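Local atomic coordinates of teichoic acid D-alanine hydrolase (Staphylococcus aureus, PDB entry 5ZH8), a protein that catalyses the removal of D-alanyl esters from wall teichoic acid and lipoteichoic acid, influencing methicillin resistance, autolysis and cell wall structure in Staphylococcus aureus. Residues K59-K64 against F256-A261; N120-I125 against H247-D252; Y178-S183 against D280-A285; K187-A192 against L219-E224. One frame throughout, in Å; residues are numbered along the deposited sequence.

Contact 1. Residues K59-K64 against F256-A261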
loop_
_atom_site.group_PDB
_atom_site.type_symbol
_atom_site.label_atom_id
_atom_site.label_comp_id
_atom_site.label_asym_id
_atom_site.label_seq_id
_atom_site.Cartn_x
_atom_site.Cartn_y
_atom_site.Cartn_z
ATOM N N LYS A 59 -2.057 31.439 -20.016
ATOM C CA LYS A 59 -0.916 30.543 -19.815
ATOM C C LYS A 59 -0.957 29.354 -20.781
ATOM O O LYS A 59 -1.942 28.615 -20.828
ATOM C CB LYS A 59 -0.874 30.049 -18.371
ATOM N N VAL A 60 0.119 29.182 -21.548
ATOM C CA VAL A 60 0.278 28.021 -22.429
ATOM C C VAL A 60 1.000 26.914 -21.671
ATOM O O VAL A 60 1.552 27.155 -20.595
ATOM C CB VAL A 60 1.052 28.398 -23.684
ATOM N N ALA A 61 0.999 25.706 -22.235
ATOM C CA ALA A 61 1.650 24.546 -21.613
ATOM C C ALA A 61 3.129 24.818 -21.290
ATOM O O ALA A 61 3.784 25.598 -21.988
ATOM C CB ALA A 61 1.518 23.324 -22.513
ATOM N N PRO A 62 3.660 24.171 -20.235
ATOM C CA PRO A 62 5.014 24.483 -19.777
ATOM C C PRO A 62 6.083 23.976 -20.736
ATOM O O PRO A 62 5.822 23.075 -21.537
ATOM C CB PRO A 62 5.103 23.748 -18.438
ATOM C CG PRO A 62 4.199 22.577 -18.613
ATOM C CD PRO A 62 3.071 23.050 -19.482
ATOM N N SER A 63 7.280 24.549 -20.644
ATOM C CA SER A 63 8.375 24.204 -21.547
ATOM C C SER A 63 8.761 22.731 -21.434
ATOM O O SER A 63 8.671 22.131 -20.356
ATOM C CB SER A 63 9.596 25.091 -21.280
ATOM O OG SER A 63 10.013 24.994 -19.931
ATOM N N LYS A 64 9.191 22.162 -22.559
ATOM C CA LYS A 64 9.570 20.753 -22.619
ATOM C C LYS A 64 10.888 20.551 -21.881
ATOM O O LYS A 64 11.851 21.286 -22.115
ATOM C CB LYS A 64 9.729 20.292 -24.072
ATOM C CG LYS A 64 9.018 18.984 -24.402
ATOM C CD LYS A 64 7.575 19.241 -24.846
ATOM C CE LYS A 64 7.021 18.107 -25.702
ATOM N NZ LYS A 64 5.889 18.551 -26.571
ATOM N N PHE A 256 -1.405 22.234 -17.394
ATOM C CA PHE A 256 -0.592 21.113 -16.927
ATOM C C PHE A 256 -1.288 19.760 -17.032
ATOM O O PHE A 256 -0.657 18.750 -16.763
ATOM C CB PHE A 256 -0.170 21.338 -15.465
ATOM C CG PHE A 256 0.498 22.660 -15.221
ATOM C CD1 PHE A 256 1.875 22.795 -15.342
ATOM C CD2 PHE A 256 -0.253 23.778 -14.874
ATOM C CE1 PHE A 256 2.488 24.018 -15.122
ATOM C CE2 PHE A 256 0.354 25.005 -14.657
ATOM C CZ PHE A 256 1.727 25.125 -14.784
ATOM N N LYS A 257 -2.564 19.726 -17.416
ATOM C CA LYS A 257 -3.331 18.463 -17.471
ATOM C C LYS A 257 -2.673 17.382 -18.331
ATOM O O LYS A 257 -2.720 16.197 -18.002
ATOM C CB LYS A 257 -4.763 18.713 -17.961
ATOM C CG LYS A 257 -5.672 19.312 -16.903
ATOM C CD LYS A 257 -7.123 19.346 -17.363
ATOM C CE LYS A 257 -7.978 20.134 -16.385
ATOM N NZ LYS A 257 -8.026 19.518 -15.035
ATOM N N LYS A 258 -2.053 17.813 -19.422
ATOM C CA LYS A 258 -1.280 16.949 -20.320
ATOM C C LYS A 258 -0.243 16.086 -19.595
ATOM O O LYS A 258 0.036 14.969 -20.010
ATOM C CB LYS A 258 -0.546 17.837 -21.327
ATOM C CG LYS A 258 -0.290 17.237 -22.696
ATOM C CD LYS A 258 0.410 18.248 -23.605
ATOM C CE LYS A 258 -0.334 19.586 -23.663
ATOM N NZ LYS A 258 0.103 20.478 -24.774
ATOM N N TYR A 259 0.334 16.623 -18.522
ATOM C CA TYR A 259 1.476 16.015 -17.850
ATOM C C TYR A 259 1.158 15.396 -16.476
ATOM O O TYR A 259 2.041 14.825 -15.829
ATOM C CB TYR A 259 2.598 17.058 -17.728
ATOM C CG TYR A 259 3.145 17.528 -19.073
ATOM C CD1 TYR A 259 3.662 16.616 -19.994
ATOM C CD2 TYR A 259 3.149 18.876 -19.424
ATOM C CE1 TYR A 259 4.159 17.028 -21.220
ATOM C CE2 TYR A 259 3.647 19.298 -20.652
ATOM C CZ TYR A 259 4.152 18.367 -21.544
ATOM O OH TYR A 259 4.656 18.755 -22.767
ATOM N N LEU A 260 -0.097 15.480 -16.044
ATOM C CA LEU A 260 -0.476 14.975 -14.723
ATOM C C LEU A 260 -0.562 13.451 -14.737
ATOM O O LEU A 260 -1.382 12.880 -15.448
ATOM C CB LEU A 260 -1.800 15.601 -14.256
ATOM C CG LEU A 260 -1.764 16.894 -13.407
ATOM C CD1 LEU A 260 -0.677 17.898 -13.786
ATOM C CD2 LEU A 260 -3.135 17.552 -13.425
ATOM N N ALA A 261 0.279 12.808 -13.935
ATOM C CA ALA A 261 0.367 11.355 -13.897
ATOM C C ALA A 261 -0.851 10.710 -13.256
ATOM O O ALA A 261 -1.484 11.278 -12.375
ATOM C CB ALA A 261 1.628 10.926 -13.151
#
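Two aromatic rings, those of Tyr259 and Phe256, receive the proline of the other loop. On one face of the Tyr259 ring, over its centre, sits CB of the preceding Lys258, 4.2 Å above the plane, while Pro62 CD lies at the ring's edge and in its plane. The proline and the tyrosine meet tip to tip, with Pro62 CG 3.9 Å from Tyr259 CE2. Phe256 takes the same proline carbon obliquely, its CD1 4.0 Å from Pro62 CG, so the tip of the pyrrolidine is shared between two rings. Both aromatic side chains have CG anti to the carbonyl carbon, and the turn closed by Tyr259 N donating to Phe256 O at 2.9 Å brings them out on the same loop.

Two lysines border this apolar centre. Lys64, bent at chi2, crosses Tyr259 at about a right angle and lays its CD 3.6 Å from Tyr259 OH. Lys258 is bent at chi3 and brings NZ to 3.9 Å from Ala61 CB, a contact of its end with a methyl group. No hydrogen bond joins the two segments, and the site is at the surface.

This is plain loop-on-loop packing: the N-terminal arm, on its way from helix 47-55 to the edge strand 68-69 of the main antiparallel sheet, is laid against the 256-261 turn of the beta-lactamase-like fold.

Contact 2. Residues N120-I125 against H247-D252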
loop_
_atom_site.group_PDB
_atom_site.type_symbol
_atom_site.label_atom_id
_atom_site.label_comp_id
_atom_site.label_asym_id
_atom_site.label_seq_id
_atom_site.Cartn_x
_atom_site.Cartn_y
_atom_site.Cartn_z
ATOM N N ASN A 120 8.890 15.718 -18.005
ATOM C CA ASN A 120 7.744 16.626 -17.902
ATOM C C ASN A 120 6.591 16.096 -17.048
ATOM O O ASN A 120 5.756 16.879 -16.593
ATOM C CB ASN A 120 7.221 16.993 -19.291
ATOM C CG ASN A 120 7.786 18.298 -19.789
ATOM O OD1 ASN A 120 8.688 18.320 -20.628
ATOM N ND2 ASN A 120 7.278 19.405 -19.244
ATOM N N THR A 121 6.540 14.782 -16.837
ATOM C CA THR A 121 5.493 14.176 -16.027
ATOM C C THR A 121 5.485 14.725 -14.601
ATOM O O THR A 121 6.520 14.736 -13.916
ATOM C CB THR A 121 5.657 12.653 -15.943
ATOM O OG1 THR A 121 5.735 12.107 -17.263
ATOM C CG2 THR A 121 4.484 12.029 -15.207
ATOM N N MET A 122 4.308 15.167 -14.168
ATOM C CA MET A 122 4.104 15.716 -12.833
ATOM C C MET A 122 3.327 14.706 -11.998
ATOM O O MET A 122 2.295 14.201 -12.434
ATOM C CB MET A 122 3.329 17.034 -12.920
ATOM C CG MET A 122 4.059 18.105 -13.708
ATOM S SD MET A 122 3.011 19.422 -14.334
ATOM C CE MET A 122 2.651 20.350 -12.845
ATOM N N PHE A 123 3.828 14.424 -10.801
ATOM C CA PHE A 123 3.246 13.409 -9.931
ATOM C C PHE A 123 2.572 14.036 -8.728
ATOM O O PHE A 123 3.033 15.042 -8.212
ATOM C CB PHE A 123 4.329 12.443 -9.447
ATOM C CG PHE A 123 4.983 11.677 -10.553
ATOM C CD1 PHE A 123 5.980 12.262 -11.316
ATOM C CD2 PHE A 123 4.595 10.382 -10.840
ATOM C CE1 PHE A 123 6.581 11.564 -12.342
ATOM C CE2 PHE A 123 5.194 9.682 -11.867
ATOM C CZ PHE A 123 6.189 10.271 -12.620
ATOM N N LEU A 124 1.472 13.432 -8.295
ATOM C CA LEU A 124 0.793 13.820 -7.070
ATOM C C LEU A 124 1.743 13.619 -5.892
ATOM O O LEU A 124 2.078 12.494 -5.539
ATOM C CB LEU A 124 -0.473 12.980 -6.890
ATOM C CG LEU A 124 -1.336 13.195 -5.650
ATOM C CD1 LEU A 124 -1.738 14.661 -5.526
ATOM C CD2 LEU A 124 -2.569 12.300 -5.719
ATOM N N ILE A 125 2.192 14.717 -5.293
ATOM C CA ILE A 125 3.193 14.642 -4.234
ATOM C C ILE A 125 2.589 14.273 -2.889
ATOM O O ILE A 125 3.331 13.992 -1.944
ATOM C CB ILE A 125 4.010 15.949 -4.097
ATOM C CG1 ILE A 125 3.166 17.099 -3.525
ATOM C CG2 ILE A 125 4.611 16.341 -5.440
ATOM C CD1 ILE A 125 3.953 18.371 -3.265
ATOM N N HIS A 247 6.976 23.843 -13.480
ATOM C CA HIS A 247 6.481 22.502 -13.798
ATOM C C HIS A 247 5.873 21.873 -12.540
ATOM O O HIS A 247 5.994 20.677 -12.288
ATOM C CB HIS A 247 7.616 21.660 -14.374
ATOM C CG HIS A 247 8.131 22.173 -15.685
ATOM N ND1 HIS A 247 8.962 23.268 -15.783
ATOM C CD2 HIS A 247 7.916 21.749 -16.952
ATOM C CE1 HIS A 247 9.244 23.491 -17.055
ATOM N NE2 HIS A 247 8.624 22.581 -17.784
ATOM N N THR A 248 5.215 22.725 -11.762
ATOM C CA THR A 248 4.551 22.358 -10.526
ATOM C C THR A 248 3.181 23.013 -10.547
ATOM O O THR A 248 3.063 24.202 -10.865
ATOM C CB THR A 248 5.327 22.898 -9.317
ATOM O OG1 THR A 248 6.611 22.266 -9.248
ATOM C CG2 THR A 248 4.558 22.668 -8.016
ATOM N N ALA A 249 2.144 22.254 -10.212
ATOM C CA ALA A 249 0.785 22.758 -10.359
ATOM C C ALA A 249 -0.208 22.095 -9.422
ATOM O O ALA A 249 -0.006 20.974 -8.962
ATOM C CB ALA A 249 0.322 22.612 -11.803
ATOM N N PHE A 250 -1.279 22.825 -9.133
ATOM C CA PHE A 250 -2.418 22.278 -8.416
ATOM C C PHE A 250 -3.205 21.401 -9.378
ATOM O O PHE A 250 -3.203 21.631 -10.582
ATOM C CB PHE A 250 -3.296 23.399 -7.841
ATOM C CG PHE A 250 -2.676 24.114 -6.671
ATOM C CD1 PHE A 250 -2.803 23.604 -5.389
ATOM C CD2 PHE A 250 -1.962 25.286 -6.852
ATOM C CE1 PHE A 250 -2.233 24.248 -4.305
ATOM C CE2 PHE A 250 -1.389 25.940 -5.774
ATOM C CZ PHE A 250 -1.523 25.420 -4.496
ATOM N N TYR A 251 -3.875 20.395 -8.825
ATOM C CA TYR A 251 -4.509 19.318 -9.597
ATOM C C TYR A 251 -5.360 19.736 -10.809
ATOM O O TYR A 251 -5.398 19.012 -11.806
ATOM C CB TYR A 251 -5.360 18.450 -8.661
ATOM C CG TYR A 251 -6.676 19.080 -8.252
ATOM C CD1 TYR A 251 -6.730 20.043 -7.243
ATOM C CD2 TYR A 251 -7.868 18.716 -8.872
ATOM C CE1 TYR A 251 -7.933 20.624 -6.870
ATOM C CE2 TYR A 251 -9.079 19.289 -8.504
ATOM C CZ TYR A 251 -9.104 20.243 -7.505
ATOM O OH TYR A 251 -10.307 20.810 -7.136
ATOM N N ASP A 252 -6.039 20.880 -10.729
ATOM C CA ASP A 252 -7.009 21.256 -11.756
ATOM C C ASP A 252 -6.552 22.377 -12.696
ATOM O O ASP A 252 -7.348 22.881 -13.490
ATOM C CB ASP A 252 -8.348 21.635 -11.106
ATOM C CG ASP A 252 -9.541 21.432 -12.042
ATOM O OD1 ASP A 252 -9.502 20.520 -12.902
ATOM O OD2 ASP A 252 -10.525 22.197 -11.922
#
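In the beta-lactamase-like fold of this esterase, these segments supply the two outer strands, 123-124 and 248-250, of a small three-stranded antiparallel sheet whose middle strand is 288-290. The Met122 side chain bridges from one to the 247-249 backbone of the other, beside Thr291.

Asn120 comes first. Asn120 ND2 approaches the edge of the His247 imidazole, near the ring plane and 3.3 Å from His247 CD2, with amide and ring turned 52° apart. This is contact without a hydrogen bond between the two; each side chain instead bonds to the same backbone oxygen, Ser63 O, through Asn120 ND2 and His247 NE2, and Asn120 OD1 accepts from Leu65 N. The 59-64 arm thus bonds to both groups.

Met122 carries most of the remaining contact. Met122 CG lies anti to the carbonyl carbon (chi1 -61°), 3.5 Å from His247 O, and the bend at chi3 (74°) turns the methyl along the opposing backbone. Its own backbone is tied to Tyr259 and Ala261, which fixes where the side chain starts.

From Phe123 onward the main chain pairs with the middle strand, Phe123 with Met290 and Ile125 with Leu288, and the segment ends just before the Ser-x-x-Lys sequence characteristic of the serine beta-lactamase and penicillin-binding protein family. The contact closes at the methyl end of Met122: Met122 CE sits 3.4 Å from His247 O, 3.3 Å from Ala249 N and 3.4 Å from Ala249 CB.

Contact 3. Residues Y178-S183 against D280-A285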
loop_
_atom_site.group_PDB
_atom_site.type_symbol
_atom_site.label_atom_id
_atom_site.label_comp_id
_atom_site.label_asym_id
_atom_site.label_seq_id
_atom_site.Cartn_x
_atom_site.Cartn_y
_atom_site.Cartn_z
ATOM N N TYR A 178 -8.827 14.178 15.971
ATOM C CA TYR A 178 -9.139 12.909 15.319
ATOM C C TYR A 178 -8.596 12.919 13.896
ATOM O O TYR A 178 -8.509 13.974 13.266
ATOM C CB TYR A 178 -10.653 12.660 15.291
ATOM C CG TYR A 178 -11.238 12.216 16.615
ATOM C CD1 TYR A 178 -11.092 10.904 17.054
ATOM C CD2 TYR A 178 -11.952 13.099 17.418
ATOM C CE1 TYR A 178 -11.628 10.489 18.260
ATOM C CE2 TYR A 178 -12.487 12.693 18.630
ATOM C CZ TYR A 178 -12.320 11.387 19.045
ATOM O OH TYR A 178 -12.848 10.971 20.242
ATOM N N LYS A 179 -8.227 11.742 13.393
ATOM C CA LYS A 179 -7.677 11.632 12.044
ATOM C C LYS A 179 -8.706 12.103 11.021
ATOM O O LYS A 179 -9.891 11.803 11.150
ATOM C CB LYS A 179 -7.236 10.200 11.745
ATOM C CG LYS A 179 -5.886 10.103 11.048
ATOM C CD LYS A 179 -5.482 8.653 10.807
ATOM C CE LYS A 179 -4.316 8.561 9.832
ATOM N NZ LYS A 179 -3.882 7.155 9.588
ATOM N N TYR A 180 -8.241 12.842 10.013
ATOM C CA TYR A 180 -9.110 13.469 9.037
ATOM C C TYR A 180 -9.762 12.378 8.221
ATOM O O TYR A 180 -9.088 11.554 7.603
ATOM C CB TYR A 180 -8.347 14.391 8.095
ATOM C CG TYR A 180 -9.220 15.052 7.043
ATOM C CD1 TYR A 180 -10.224 15.934 7.409
ATOM C CD2 TYR A 180 -9.032 14.805 5.684
ATOM C CE1 TYR A 180 -11.021 16.555 6.458
ATOM C CE2 TYR A 180 -9.821 15.423 4.728
ATOM C CZ TYR A 180 -10.815 16.297 5.118
ATOM O OH TYR A 180 -11.601 16.902 4.166
ATOM N N LYS A 181 -11.082 12.349 8.262
ATOM C CA LYS A 181 -11.863 11.434 7.455
ATOM C C LYS A 181 -12.392 12.246 6.286
ATOM O O LYS A 181 -13.345 13.011 6.455
ATOM C CB LYS A 181 -13.016 10.850 8.274
ATOM C CG LYS A 181 -12.625 9.666 9.151
ATOM C CD LYS A 181 -13.851 8.979 9.739
ATOM C CE LYS A 181 -14.621 8.172 8.702
ATOM N NZ LYS A 181 -16.058 8.063 9.077
ATOM N N SER A 182 -11.776 12.090 5.112
ATOM C CA SER A 182 -12.193 12.813 3.908
ATOM C C SER A 182 -13.623 12.458 3.461
ATOM O O SER A 182 -14.157 11.405 3.819
ATOM C CB SER A 182 -11.217 12.539 2.764
ATOM O OG SER A 182 -11.043 11.143 2.591
ATOM N N SER A 183 -14.237 13.368 2.703
ATOM C CA SER A 183 -15.549 13.143 2.102
ATOM C C SER A 183 -15.630 13.827 0.739
ATOM O O SER A 183 -15.075 14.908 0.548
ATOM C CB SER A 183 -16.657 13.670 3.011
ATOM O OG SER A 183 -17.930 13.398 2.456
ATOM N N ASP A 280 -10.042 18.839 -4.194
ATOM C CA ASP A 280 -10.645 20.167 -3.973
ATOM C C ASP A 280 -10.678 20.594 -2.494
ATOM O O ASP A 280 -10.711 21.782 -2.199
ATOM C CB ASP A 280 -12.057 20.249 -4.590
ATOM C CG ASP A 280 -13.001 19.161 -4.089
ATOM O OD1 ASP A 280 -12.554 18.205 -3.407
ATOM O OD2 ASP A 280 -14.209 19.264 -4.400
ATOM N N GLN A 281 -10.653 19.624 -1.581
ATOM C CA GLN A 281 -10.665 19.892 -0.143
ATOM C C GLN A 281 -9.292 19.696 0.512
ATOM O O GLN A 281 -9.164 19.798 1.732
ATOM C CB GLN A 281 -11.695 18.976 0.533
ATOM C CG GLN A 281 -11.192 17.574 0.873
ATOM C CD GLN A 281 -12.275 16.511 0.830
ATOM O OE1 GLN A 281 -12.478 15.779 1.798
ATOM N NE2 GLN A 281 -12.972 16.414 -0.302
ATOM N N TYR A 282 -8.270 19.416 -0.298
ATOM C CA TYR A 282 -6.955 19.011 0.207
ATOM C C TYR A 282 -5.846 20.034 -0.047
ATOM O O TYR A 282 -4.672 19.668 -0.180
ATOM C CB TYR A 282 -6.570 17.637 -0.373
ATOM C CG TYR A 282 -6.498 16.552 0.677
ATOM C CD1 TYR A 282 -5.348 16.382 1.445
ATOM C CD2 TYR A 282 -7.583 15.717 0.920
ATOM C CE1 TYR A 282 -5.279 15.402 2.415
ATOM C CE2 TYR A 282 -7.522 14.733 1.890
ATOM C CZ TYR A 282 -6.369 14.579 2.636
ATOM O OH TYR A 282 -6.311 13.598 3.596
ATOM N N TYR A 283 -6.209 21.313 -0.085
ATOM C CA TYR A 283 -5.227 22.377 -0.299
ATOM C C TYR A 283 -4.293 22.481 0.895
ATOM O O TYR A 283 -4.714 22.853 1.987
ATOM C CB TYR A 283 -5.915 23.718 -0.562
ATOM C CG TYR A 283 -6.426 23.856 -1.978
ATOM C CD1 TYR A 283 -7.650 23.314 -2.350
ATOM C CD2 TYR A 283 -5.678 24.520 -2.948
ATOM C CE1 TYR A 283 -8.117 23.431 -3.647
ATOM C CE2 TYR A 283 -6.138 24.641 -4.246
ATOM C CZ TYR A 283 -7.363 24.096 -4.589
ATOM O OH TYR A 283 -7.850 24.211 -5.870
ATOM N N GLY A 284 -3.032 22.116 0.681
ATOM C CA GLY A 284 -2.001 22.213 1.708
ATOM C C GLY A 284 -1.527 20.889 2.276
ATOM O O GLY A 284 -0.461 20.836 2.890
ATOM N N ALA A 285 -2.306 19.828 2.086
ATOM C CA ALA A 285 -1.956 18.492 2.607
ATOM C C ALA A 285 -1.813 17.416 1.522
ATOM O O ALA A 285 -1.652 16.235 1.841
ATOM C CB ALA A 285 -2.982 18.056 3.646
#
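The close-fitting half of this contact centres on the Gln281 amide, whose oxygen is gripped twice. Tyr180 OH donates to Gln281 OE1 at 2.8 Å and Ser183 N donates to the same OE1 at 3.1 Å with a nearly straight N-H (164°), each on a lone pair in the carbonyl plane. The amide's other end returns the bond: Gln281 NE2 donates to Ser183 O at 2.7 Å, reaching that oxygen from above its carbonyl plane. Both ends of the amide are therefore held by the backbone of one serine, which fixes its flip. Gln281 gets there with CG between the backbone N and the carbonyl carbon (chi1 84°).

Beside it the Tyr180 ring turns its edge to the face of Tyr282 in an offset edge-to-face pair, planes at 77°, with Tyr180 CE2 3.7 Å from Tyr282 CE2. Tyr282 OH is hydrogen-bonded to Asp213 and Tyr180 N to Asn212. Those two residues belong to a Tyr-Asn-Asp sequence that probably corresponds to the Tyr-x-Asn motif of the serine beta-lactamase and penicillin-binding protein family, so the contact lies next to the likely active site.

The looser half faces solvent. Exposed Ser182 offers little beyond its CB, 3.6 Å from Gln281 OE1 and at the edge of the Tyr282 ring. Ser183 OG turns back on its own chain, to a weak bond with Asp185 N.

Contact 4. Residues K187-A192 against L219-E224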
loop_
_atom_site.group_PDB
_atom_site.type_symbol
_atom_site.label_atom_id
_atom_site.label_comp_id
_atom_site.label_asym_id
_atom_site.label_seq_id
_atom_site.Cartn_x
_atom_site.Cartn_y
_atom_site.Cartn_z
ATOM N N LYS A 187 -16.364 20.497 -0.887
ATOM C CA LYS A 187 -16.022 21.140 -2.144
ATOM C C LYS A 187 -14.795 22.021 -2.025
ATOM O O LYS A 187 -14.255 22.453 -3.042
ATOM C CB LYS A 187 -17.195 22.001 -2.624
ATOM C CG LYS A 187 -18.526 21.269 -2.725
ATOM C CD LYS A 187 -18.489 20.081 -3.684
ATOM C CE LYS A 187 -18.297 20.508 -5.136
ATOM N NZ LYS A 187 -18.505 19.383 -6.097
ATOM N N ASN A 188 -14.360 22.303 -0.797
ATOM C CA ASN A 188 -13.278 23.262 -0.576
ATOM C C ASN A 188 -12.576 23.072 0.766
ATOM O O ASN A 188 -13.036 22.307 1.621
ATOM C CB ASN A 188 -13.831 24.685 -0.673
ATOM C CG ASN A 188 -14.991 24.923 0.268
ATOM O OD1 ASN A 188 -14.882 24.713 1.472
ATOM N ND2 ASN A 188 -16.110 25.366 -0.282
ATOM N N LEU A 189 -11.465 23.788 0.936
ATOM C CA LEU A 189 -10.688 23.742 2.170
ATOM C C LEU A 189 -11.544 24.094 3.381
ATOM O O LEU A 189 -11.430 23.453 4.420
ATOM C CB LEU A 189 -9.496 24.696 2.080
ATOM C CG LEU A 189 -8.525 24.747 3.264
ATOM C CD1 LEU A 189 -7.904 23.385 3.526
ATOM C CD2 LEU A 189 -7.440 25.786 3.025
ATOM N N ASP A 190 -12.399 25.107 3.238
ATOM C CA ASP A 190 -13.253 25.587 4.339
ATOM C C ASP A 190 -14.123 24.482 4.931
ATOM O O ASP A 190 -14.157 24.298 6.148
ATOM C CB ASP A 190 -14.140 26.761 3.888
ATOM C CG ASP A 190 -13.465 28.113 4.074
ATOM O OD1 ASP A 190 -12.544 28.441 3.295
ATOM O OD2 ASP A 190 -13.860 28.857 4.998
ATOM N N GLN A 191 -14.822 23.750 4.069
ATOM C CA GLN A 191 -15.696 22.667 4.518
ATOM C C GLN A 191 -14.905 21.558 5.206
ATOM O O GLN A 191 -15.349 21.006 6.211
ATOM C CB GLN A 191 -16.502 22.096 3.349
ATOM C CG GLN A 191 -17.558 23.054 2.820
ATOM C CD GLN A 191 -18.354 22.483 1.662
ATOM O OE1 GLN A 191 -18.407 21.270 1.461
ATOM N NE2 GLN A 191 -18.996 23.362 0.896
ATOM N N ALA A 192 -13.734 21.242 4.666
ATOM C CA ALA A 192 -12.858 20.235 5.265
ATOM C C ALA A 192 -12.449 20.612 6.690
ATOM O O ALA A 192 -12.552 19.791 7.602
ATOM C CB ALA A 192 -11.621 20.026 4.405
ATOM N N LEU A 219 -3.788 24.292 9.144
ATOM C CA LEU A 219 -2.698 25.253 8.944
ATOM C C LEU A 219 -2.829 25.990 7.620
ATOM O O LEU A 219 -2.536 27.179 7.541
ATOM C CB LEU A 219 -1.329 24.572 9.011
ATOM C CG LEU A 219 -0.819 24.173 10.398
ATOM C CD1 LEU A 219 0.486 23.401 10.273
ATOM C CD2 LEU A 219 -0.685 25.374 11.317
ATOM N N ALA A 220 -3.257 25.284 6.581
ATOM C CA ALA A 220 -3.508 25.911 5.288
ATOM C C ALA A 220 -4.612 26.972 5.399
ATOM O O ALA A 220 -4.514 28.035 4.789
ATOM C CB ALA A 220 -3.878 24.861 4.248
ATOM N N LYS A 221 -5.652 26.689 6.181
ATOM C CA LYS A 221 -6.736 27.644 6.385
ATOM C C LYS A 221 -6.274 28.840 7.225
ATOM O O LYS A 221 -6.693 29.979 6.980
ATOM C CB LYS A 221 -7.939 26.964 7.045
ATOM C CG LYS A 221 -9.189 27.830 7.113
ATOM C CD LYS A 221 -9.760 28.092 5.723
ATOM C CE LYS A 221 -10.237 29.531 5.574
ATOM N NZ LYS A 221 -10.390 29.921 4.145
ATOM N N VAL A 222 -5.416 28.575 8.212
ATOM C CA VAL A 222 -4.781 29.633 9.006
ATOM C C VAL A 222 -4.044 30.599 8.074
ATOM O O VAL A 222 -4.177 31.824 8.195
ATOM C CB VAL A 222 -3.803 29.047 10.063
ATOM C CG1 VAL A 222 -2.906 30.131 10.657
ATOM C CG2 VAL A 222 -4.565 28.328 11.171
ATOM N N ILE A 223 -3.278 30.036 7.139
ATOM C CA ILE A 223 -2.563 30.829 6.143
ATOM C C ILE A 223 -3.543 31.701 5.368
ATOM O O ILE A 223 -3.321 32.896 5.206
ATOM C CB ILE A 223 -1.754 29.938 5.167
ATOM C CG1 ILE A 223 -0.581 29.275 5.899
ATOM C CG2 ILE A 223 -1.233 30.741 3.979
ATOM C CD1 ILE A 223 0.020 28.100 5.164
ATOM N N GLU A 224 -4.629 31.099 4.897
ATOM C CA GLU A 224 -5.621 31.840 4.127
ATOM C C GLU A 224 -6.254 32.965 4.941
ATOM O O GLU A 224 -6.427 34.073 4.438
ATOM C CB GLU A 224 -6.708 30.906 3.592
ATOM C CG GLU A 224 -6.257 30.047 2.424
ATOM C CD GLU A 224 -7.398 29.286 1.784
ATOM O OE1 GLU A 224 -8.454 29.113 2.438
ATOM O OE2 GLU A 224 -7.233 28.861 0.622
HETATM O O HOH W 1 -13.297 31.782 4.364
#
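The start of helix 189-199 is joined to the middle of helix 213-227 here, a helix-to-helix contact in the helical part of the beta-lactamase-like fold, built round a salt-bridge network of Asp190, Lys221 and Glu224.

Among the charged groups, Lys221 is the centre. Its CG is anti to the backbone N (chi1 -172°), and bends at chi2 and chi3 swing the ammonium between two carboxylates. Lys221 NZ donates to Asp190 OD1 at 2.7 Å across the interface, meeting that oxygen from above the carboxylate plane, and to Glu224 OE1 at 2.7 Å within its own helix, on the anti lone pair. The two acids come within 4.2 Å of each other, Asp190 OD1 to Glu224 OE1, a repulsion the shared lysine probably offsets. Glu224 has a further partner through OE2, the backbone N of Tyr231, while Lys221 also packs on Leu156 and Trp158.

Apolar packing is the work of Leu189, whose CG is likewise anti to the backbone N: Leu189 CD2 touches Ala220 CB at 3.9 Å. The same methyl also lies against the Glu224 carboxylate, tip to tip, a van der Waals contact with Leu189 CD2 3.5 Å from Glu224 OE1.

Hydrogen bonding within the first segment sets the helix start. Asn188 is the N-cap, its OD1 accepting from Gln191 N at 2.8 Å, a bond that caps the first turn, from which Leu189 and Asp190 project.

One modelled water joins the polar group: it donates to Asp190 OD2 at 3.0 Å and accepts a weak, long bond from Lys221 NZ.

Overall arrangement
The four contacts fall into two pairs. Contacts 1 and 2 have centres 8 Å apart and are joined by a probable hydrogen bond of Ser63 O with His247 NE2 (2.6 Å) and the salt bridge of Lys257 NZ with Asp252 OD1 (2.8 Å). Contacts 3 and 4 lie 9 Å apart, centre to centre, and pack directly, Ala192 against Tyr180. Between the pairs, contacts 2 and 3 are 19 Å apart at their centres yet touch where Phe250 meets Tyr283; contacts 1 and 4 do not touch, their nearest atoms being about 14 Å apart. Contact 2 ends just before the Ser-x-x-Lys sequence and contact 3 reaches Asp213, so each borders one of the sequence motifs of the likely active site.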